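Local coordinates for DUF3201 domain-containing protein (Pyrococcus furiosus, PDB 1YB3), which is of unknown function, a DUF3201-family protein from a hyperthermophilic archaeon that folds as an antiparallel sheet with helices packed against it, at residues 160-163 with 164-168; 126-130 with 131-135. All blocks are in the same frame, centred on the assembly; numbering follows the deposited sequence. Where two conformers were deposited one is given.

Contact 1 (160-163 with 164-168); sequences REIK and RFIEL
Glu-161 and Arg-164 form an i to i+3 salt bridge on the amphipathic helix 155-171, with Arg-164 NH1 giving a hydrogen bond to the syn lone pair of Glu-161 OE1 at 2.9 Å. The two side chains run side by side, yet carboxylate and guanidinium planes stand 77° apart; OE1 nevertheless lies at the guanidinium edge, only 16° out of its plane. The bend of Glu-161 at chi2 (-52°) curls its carboxylate round to meet Arg-164. Arg-164 NH1 also donates to Ala-105 O, which ties this helix to the end of helix 96-105. Arg-160 completes the network through charge alone, its NH1 3.3 Å from Glu-161 OE2 but with that oxygen well out of the guanidinium plane; its NE pairs with Glu-156. Long charged side chains suit this flank, where aliphatic stems lie along the helix and carry the charges to where they can pair. Regular i to i+4 backbone bonds, such as Ile-166 N to Ile-162 O at 2.8 Å, run beneath. On the buried side Phe-165 meets the ring of Phe-87 nearly parallel, and the branched isoleucines fill the spacing of one turn: Ile-162 CG2 touches Ile-166 CD1 at 3.5 Å.

Contact 2 (126-130 with 131-135); sequences HPISG and DEVWD
Ser-129 leaves the extended loop and caps the helix that follows, its carbonyl O accepting from Val-133 N at 3.0 Å while Gly-130 O continues the i to i+4 series by accepting from Trp-134 N. The serine hydroxyl takes up an N-H of the first turn, which has no helical carbonyl four residues back: Glu-132 N donates to Ser-129 OG over a long 3.3 Å, with an N-H...O angle of 156°. A chi1 of 67° sets OG between the backbone N and the carbonyl carbon, where it can reach forward to that N-H. Serine fits because its hydroxyl is one methylene from the backbone and can turn back onto the helix end.

Glu-132 returns to the loop through a water, which accepts from Ser-129 N at 3.1 Å and donates to Glu-132 OE1 at 2.6 Å. With CG anti to the backbone N (chi1 -167°) and the chain extended beyond it, the glutamate stretches back across Ile-128 at about a right angle, and Ile-128 CD1 lies 3.6 Å from Glu-132 OE2. Farther back on the same branch, Ile-128 CG1 packs against Val-133 CG2 at 3.6 Å. With an alanine here in place of Ile-128 everything beyond CB goes, which is likely to open a gap beside Val-133 and leave the glutamate stem freer to swing. Val-133, compact and buried, continues inward to Ile-99 and Ile-103 of helix 96-105 and to Phe-121. Hydroxyl cap outside, with an isoleucine before it meeting a valine within the first turn, is the pattern of an N-capped helix with a hydrophobic staple.

Overall arrangement
Contact 1 lies midway along helix 155-171, whereas contact 2 is the start of helix 130-138, at the surface and farther from the chain's centre. They do not touch: their centres are 21 Å apart, their nearest atoms about 12 Å. Helix 96-105 is their common neighbour, receiving Phe-165 and Leu-168 from one and Val-133 and Trp-134 from the other. In the partly buried contact 1, the helix is already under way and its backbone bonds are made internally, so side chains divide between a charged flank and an apolar face toward strand 82-90. At contact 2 first-turn amides lack helical acceptors, and a serine hydroxyl serves one of them, while a water joins loop and helix.

Contact 1 (160-163 with 164-168)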
ATOM      1  N   ARG A 160      11.907  -2.354   5.700  1.00 17.03           N
ATOM      2  CA  ARG A 160      11.581  -2.334   7.131  1.00 16.95           C
ATOM      3  C   ARG A 160      10.088  -2.234   7.426  1.00 16.97           C
ATOM      4  O   ARG A 160       9.577  -2.896   8.332  1.00 16.73           O
ATOM      5  CB  ARG A 160      12.375  -1.249   7.859  1.00 15.54           C
ATOM      6  CG  ARG A 160      12.102  -1.229   9.381  1.00 18.32           C
ATOM      7  CD  ARG A 160      13.196  -0.456  10.155  1.00 18.06           C
ATOM      8  NE  ARG A 160      13.463   0.826   9.502  1.00 18.34           N
ATOM      9  CZ  ARG A 160      12.721   1.915   9.660  1.00 18.06           C
ATOM     10  NH1 ARG A 160      11.689   1.914  10.496  1.00 17.65           N
ATOM     11  NH2 ARG A 160      13.015   3.014   8.981  1.00 18.42           N
ATOM     12  N   GLU A 161       9.376  -1.408   6.656  1.00 15.46           N
ATOM     13  CA  GLU A 161       7.948  -1.235   6.897  1.00 16.16           C
ATOM     14  C   GLU A 161       7.113  -2.454   6.502  1.00 16.35           C
ATOM     15  O   GLU A 161       6.144  -2.772   7.185  1.00 16.11           O
ATOM     16  CB  GLU A 161       7.431   0.057   6.246  1.00 15.98           C
ATOM     17  CG  GLU A 161       8.103   1.350   6.745  1.00 16.81           C
ATOM     18  CD  GLU A 161       8.104   1.509   8.267  1.00 19.48           C
ATOM     19  OE1 GLU A 161       7.294   0.862   8.950  1.00 19.09           O
ATOM     20  OE2 GLU A 161       8.922   2.311   8.747  1.00 20.34           O
ATOM     21  N   ILE A 162       7.479  -3.126   5.400  1.00 16.89           N
ATOM     22  CA  ILE A 162       6.817  -4.402   5.068  1.00 17.71           C
ATOM     23  C   ILE A 162       7.020  -5.386   6.211  1.00 16.81           C
ATOM     24  O   ILE A 162       6.082  -6.064   6.626  1.00 19.28           O
ATOM     25  CB  ILE A 162       7.322  -5.019   3.741  1.00 20.76           C
ATOM     26  CG1 ILE A 162       6.856  -4.174   2.573  1.00 24.41           C
ATOM     27  CG2 ILE A 162       6.861  -6.486   3.624  1.00 24.62           C
ATOM     28  CD1 ILE A 162       7.492  -4.534   1.208  1.00 23.10           C
ATOM     29  N   LYS A 163       8.237  -5.423   6.748  1.00 17.83           N
ATOM     30  CA  LYS A 163       8.546  -6.329   7.861  1.00 20.09           C
ATOM     31  C   LYS A 163       7.677  -5.992   9.082  1.00 18.78           C
ATOM     32  O   LYS A 163       7.062  -6.877   9.682  1.00 18.74           O
ATOM     33  CB  LYS A 163      10.039  -6.244   8.209  1.00 22.68           C
ATOM     34  CG  LYS A 163      10.410  -7.040   9.463  1.00 27.48           C
ATOM     35  CD  LYS A 163      11.922  -7.063   9.714  1.00 29.13           C
ATOM     36  CE  LYS A 163      12.443  -5.728  10.193  1.00 34.70           C
ATOM     37  NZ  LYS A 163      13.842  -5.853  10.712  1.00 38.15           N
ATOM     38  N   ARG A 164       7.624  -4.710   9.447  1.00 16.30           N
ATOM     39  CA  ARG A 164       6.782  -4.262  10.566  1.00 16.90           C
ATOM     40  C   ARG A 164       5.301  -4.579  10.315  1.00 18.24           C
ATOM     41  O   ARG A 164       4.583  -4.984  11.220  1.00 17.74           O
ATOM     42  CB  ARG A 164       6.997  -2.777  10.897  1.00 20.27           C
ATOM     43  CG  ARG A 164       8.394  -2.483  11.500  1.00 17.84           C
ATOM     44  CD  ARG A 164       8.626  -0.989  11.732  1.00 18.02           C
ATOM     45  NE  ARG A 164       7.883  -0.484  12.877  1.00 19.44           N
ATOM     46  CZ  ARG A 164       6.795   0.278  12.803  1.00 22.42           C
ATOM     47  NH1 ARG A 164       6.298   0.625  11.620  1.00 21.03           N
ATOM     48  NH2 ARG A 164       6.198   0.699  13.918  1.00 21.73           N
ATOM     49  N   PHE A 165       4.852  -4.406   9.070  1.00 16.67           N
ATOM     50  CA  PHE A 165       3.481  -4.702   8.768  1.00 15.21           C
ATOM     51  C   PHE A 165       3.172  -6.190   8.924  1.00 16.29           C
ATOM     52  O   PHE A 165       2.155  -6.578   9.531  1.00 17.14           O
ATOM     53  CB  PHE A 165       3.113  -4.218   7.348  1.00 13.31           C
ATOM     54  CG  PHE A 165       1.629  -4.279   7.080  1.00 14.15           C
ATOM     55  CD1 PHE A 165       0.815  -3.168   7.365  1.00 17.37           C
ATOM     56  CD2 PHE A 165       1.038  -5.457   6.608  1.00 18.72           C
ATOM     57  CE1 PHE A 165      -0.567  -3.230   7.162  1.00 18.87           C
ATOM     58  CE2 PHE A 165      -0.363  -5.530   6.393  1.00 19.82           C
ATOM     59  CZ  PHE A 165      -1.157  -4.401   6.662  1.00 16.87           C
ATOM     60  N   ILE A 166       4.055  -7.024   8.379  1.00 18.21           N
ATOM     61  CA  ILE A 166       3.874  -8.483   8.464  1.00 17.21           C
ATOM     62  C   ILE A 166       3.851  -8.935   9.935  1.00 17.52           C
ATOM     63  O   ILE A 166       2.995  -9.731  10.325  1.00 20.13           O
ATOM     64  CB  ILE A 166       4.925  -9.253   7.606  1.00 18.32           C
ATOM     65  CG1 ILE A 166       4.610  -9.075   6.109  1.00 20.73           C
ATOM     66  CG2 ILE A 166       4.940 -10.744   7.969  1.00 19.75           C
ATOM     67  CD1 ILE A 166       5.756  -9.452   5.152  1.00 21.22           C
ATOM     68  N   GLU A 167       4.733  -8.367  10.741  1.00 19.25           N
ATOM     69  CA  GLU A 167       4.822  -8.720  12.167  1.00 19.87           C
ATOM     70  C   GLU A 167       3.535  -8.300  12.907  1.00 20.03           C
ATOM     71  O   GLU A 167       3.004  -9.059  13.723  1.00 22.63           O
ATOM     72  CB  GLU A 167       6.090  -8.130  12.784  1.00 23.32           C
ATOM     73  CG  GLU A 167       7.358  -8.785  12.217  1.00 26.55           C
ATOM     74  CD  GLU A 167       8.658  -8.032  12.525  1.00 29.40           C
ATOM     75  OE1 GLU A 167       8.612  -6.838  12.936  1.00 31.70           O
ATOM     76  OE2 GLU A 167       9.732  -8.655  12.315  1.00 32.25           O
ATOM     77  N   LEU A 168       3.009  -7.117  12.584  1.00 18.59           N
ATOM     78  CA  LEU A 168       1.751  -6.676  13.184  1.00 18.93           C
ATOM     79  C   LEU A 168       0.604  -7.599  12.747  1.00 18.46           C
ATOM     80  O   LEU A 168      -0.217  -8.022  13.563  1.00 20.03           O
ATOM     81  CB  LEU A 168       1.459  -5.232  12.793  1.00 20.88           C
ATOM     82  CG  LEU A 168       0.111  -4.665  13.223  1.00 21.82           C
ATOM     83  CD1 LEU A 168      -0.071  -4.647  14.753  1.00 23.93           C
ATOM     84  CD2 LEU A 168      -0.060  -3.257  12.624  1.00 24.74           C
TER

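Contact 2 (126-130 with 131-135)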
ATOM      1  N   HIS A 126      -5.506  13.834   6.456  1.00 34.92           N
ATOM      2  CA  HIS A 126      -6.565  14.358   7.312  1.00 36.91           C
ATOM      3  C   HIS A 126      -7.063  13.269   8.262  1.00 34.40           C
ATOM      4  O   HIS A 126      -8.153  12.729   8.082  1.00 33.33           O
ATOM      5  CB  HIS A 126      -7.700  15.028   6.503  1.00 38.82           C
ATOM      6  CG  HIS A 126      -8.225  14.214   5.356  1.00 41.34           C
ATOM      7  ND1 HIS A 126      -7.780  14.380   4.062  1.00 42.85           N
ATOM      8  CD2 HIS A 126      -9.196  13.269   5.301  1.00 41.15           C
ATOM      9  CE1 HIS A 126      -8.439  13.557   3.263  1.00 41.94           C
ATOM     10  NE2 HIS A 126      -9.302  12.870   3.991  1.00 41.39           N
ATOM     11  N   PRO A 127      -6.248  12.942   9.282  1.00 35.70           N
ATOM     12  CA  PRO A 127      -6.490  11.754  10.101  1.00 37.19           C
ATOM     13  C   PRO A 127      -7.727  11.855  10.987  1.00 38.81           C
ATOM     14  O   PRO A 127      -8.081  12.938  11.463  1.00 39.82           O
ATOM     15  CB  PRO A 127      -5.229  11.653  10.961  1.00 37.59           C
ATOM     16  CG  PRO A 127      -4.710  13.029  11.034  1.00 37.24           C
ATOM     17  CD  PRO A 127      -5.053  13.682   9.728  1.00 35.71           C
ATOM     18  N   ILE A 128      -8.393  10.724  11.168  1.00 40.06           N
ATOM     19  CA  ILE A 128      -9.473  10.605  12.137  1.00 39.75           C
ATOM     20  C   ILE A 128      -9.105   9.491  13.113  1.00 41.18           C
ATOM     21  O   ILE A 128      -8.110   8.784  12.908  1.00 40.67           O
ATOM     22  CB  ILE A 128     -10.848  10.356  11.457  1.00 39.90           C
ATOM     23  CG1 ILE A 128     -10.818   9.093  10.588  1.00 39.58           C
ATOM     24  CG2 ILE A 128     -11.274  11.584  10.634  1.00 39.73           C
ATOM     25  CD1 ILE A 128     -12.170   8.671  10.036  1.00 38.63           C
ATOM     26  N   SER A 129      -9.887   9.348  14.181  1.00 40.28           N
ATOM     27  CA  SER A 129      -9.604   8.348  15.209  1.00 40.55           C
ATOM     28  C   SER A 129      -9.827   6.943  14.671  1.00 39.31           C
ATOM     29  O   SER A 129     -10.616   6.745  13.747  1.00 38.36           O
ATOM     30  CB  SER A 129     -10.486   8.578  16.440  1.00 42.51           C
ATOM     31  OG  SER A 129     -11.851   8.331  16.139  1.00 44.62           O
ATOM     32  N   GLY A 130      -9.135   5.973  15.265  1.00 40.55           N
ATOM     33  CA  GLY A 130      -9.311   4.557  14.918  1.00 39.93           C
ATOM     34  C   GLY A 130     -10.716   4.019  15.162  1.00 39.38           C
ATOM     35  O   GLY A 130     -11.176   3.126  14.439  1.00 38.64           O
ATOM     36  N   ASP A 131     -11.390   4.543  16.190  1.00 40.81           N
ATOM     37  CA  ASP A 131     -12.780   4.172  16.485  1.00 41.07           C
ATOM     38  C   ASP A 131     -13.705   4.595  15.350  1.00 39.65           C
ATOM     39  O   ASP A 131     -14.577   3.828  14.935  1.00 39.31           O
ATOM     40  CB  ASP A 131     -13.248   4.778  17.820  0.65 43.38           C
ATOM     41  CG  ASP A 131     -14.630   4.278  18.244  0.65 44.49           C
ATOM     42  OD1 ASP A 131     -14.801   3.047  18.417  0.65 45.19           O
ATOM     43  OD2 ASP A 131     -15.542   5.120  18.409  0.65 44.07           O
ATOM     44  N   GLU A 132     -13.506   5.817  14.853  1.00 37.54           N
ATOM     45  CA  GLU A 132     -14.308   6.346  13.756  1.00 38.84           C
ATOM     46  C   GLU A 132     -14.041   5.573  12.466  1.00 35.36           C
ATOM     47  O   GLU A 132     -14.964   5.266  11.721  1.00 34.84           O
ATOM     48  CB  GLU A 132     -14.041   7.837  13.554  1.00 39.75           C
ATOM     49  CG  GLU A 132     -15.058   8.528  12.640  1.00 43.30           C
ATOM     50  CD  GLU A 132     -14.767  10.009  12.426  1.00 44.40           C
ATOM     51  OE1 GLU A 132     -14.283  10.675  13.371  1.00 47.37           O
ATOM     52  OE2 GLU A 132     -15.032  10.512  11.309  1.00 46.76           O
ATOM     53  N   VAL A 133     -12.773   5.250  12.219  1.00 33.42           N
ATOM     54  CA  VAL A 133     -12.410   4.408  11.077  1.00 29.66           C
ATOM     55  C   VAL A 133     -13.135   3.060  11.127  1.00 28.48           C
ATOM     56  O   VAL A 133     -13.703   2.628  10.133  1.00 27.97           O
ATOM     57  CB  VAL A 133     -10.878   4.202  10.983  1.00 28.72           C
ATOM     58  CG1 VAL A 133     -10.534   3.295   9.812  1.00 26.39           C
ATOM     59  CG2 VAL A 133     -10.159   5.543  10.831  1.00 29.63           C
ATOM     60  N   TRP A 134     -13.115   2.395  12.286  1.00 30.22           N
ATOM     61  CA  TRP A 134     -13.797   1.113  12.449  1.00 33.01           C
ATOM     62  C   TRP A 134     -15.321   1.223  12.235  1.00 32.81           C
ATOM     63  O   TRP A 134     -15.924   0.376  11.571  1.00 32.48           O
ATOM     64  CB  TRP A 134     -13.474   0.484  13.820  1.00 34.78           C
ATOM     65  CG  TRP A 134     -14.079  -0.882  14.011  1.00 35.77           C
ATOM     66  CD1 TRP A 134     -15.001  -1.244  14.952  1.00 35.84           C
ATOM     67  CD2 TRP A 134     -13.821  -2.062  13.230  1.00 36.70           C
ATOM     68  NE1 TRP A 134     -15.331  -2.574  14.810  1.00 36.71           N
ATOM     69  CE2 TRP A 134     -14.619  -3.101  13.764  1.00 36.95           C
ATOM     70  CE3 TRP A 134     -12.995  -2.341  12.128  1.00 35.75           C
ATOM     71  CZ2 TRP A 134     -14.614  -4.397  13.238  1.00 37.26           C
ATOM     72  CZ3 TRP A 134     -12.990  -3.628  11.606  1.00 36.43           C
ATOM     73  CH2 TRP A 134     -13.793  -4.641  12.161  1.00 36.49           C
ATOM     74  N   ASP A 135     -15.923   2.267  12.799  1.00 35.94           N
ATOM     75  CA  ASP A 135     -17.347   2.552  12.594  1.00 36.77           C
ATOM     76  C   ASP A 135     -17.682   2.693  11.112  1.00 37.14           C
ATOM     77  O   ASP A 135     -18.677   2.132  10.647  1.00 36.45           O
ATOM     78  CB  ASP A 135     -17.758   3.815  13.354  1.00 39.56           C
ATOM     79  CG  ASP A 135     -17.802   3.608  14.857  1.00 42.16           C
ATOM     80  OD1 ASP A 135     -17.789   2.442  15.314  1.00 44.21           O
ATOM     81  OD2 ASP A 135     -17.851   4.620  15.586  1.00 42.92           O
TER
HETATM   82  O   HOH W   1     -12.167  11.429  14.594  1.00 45.29           O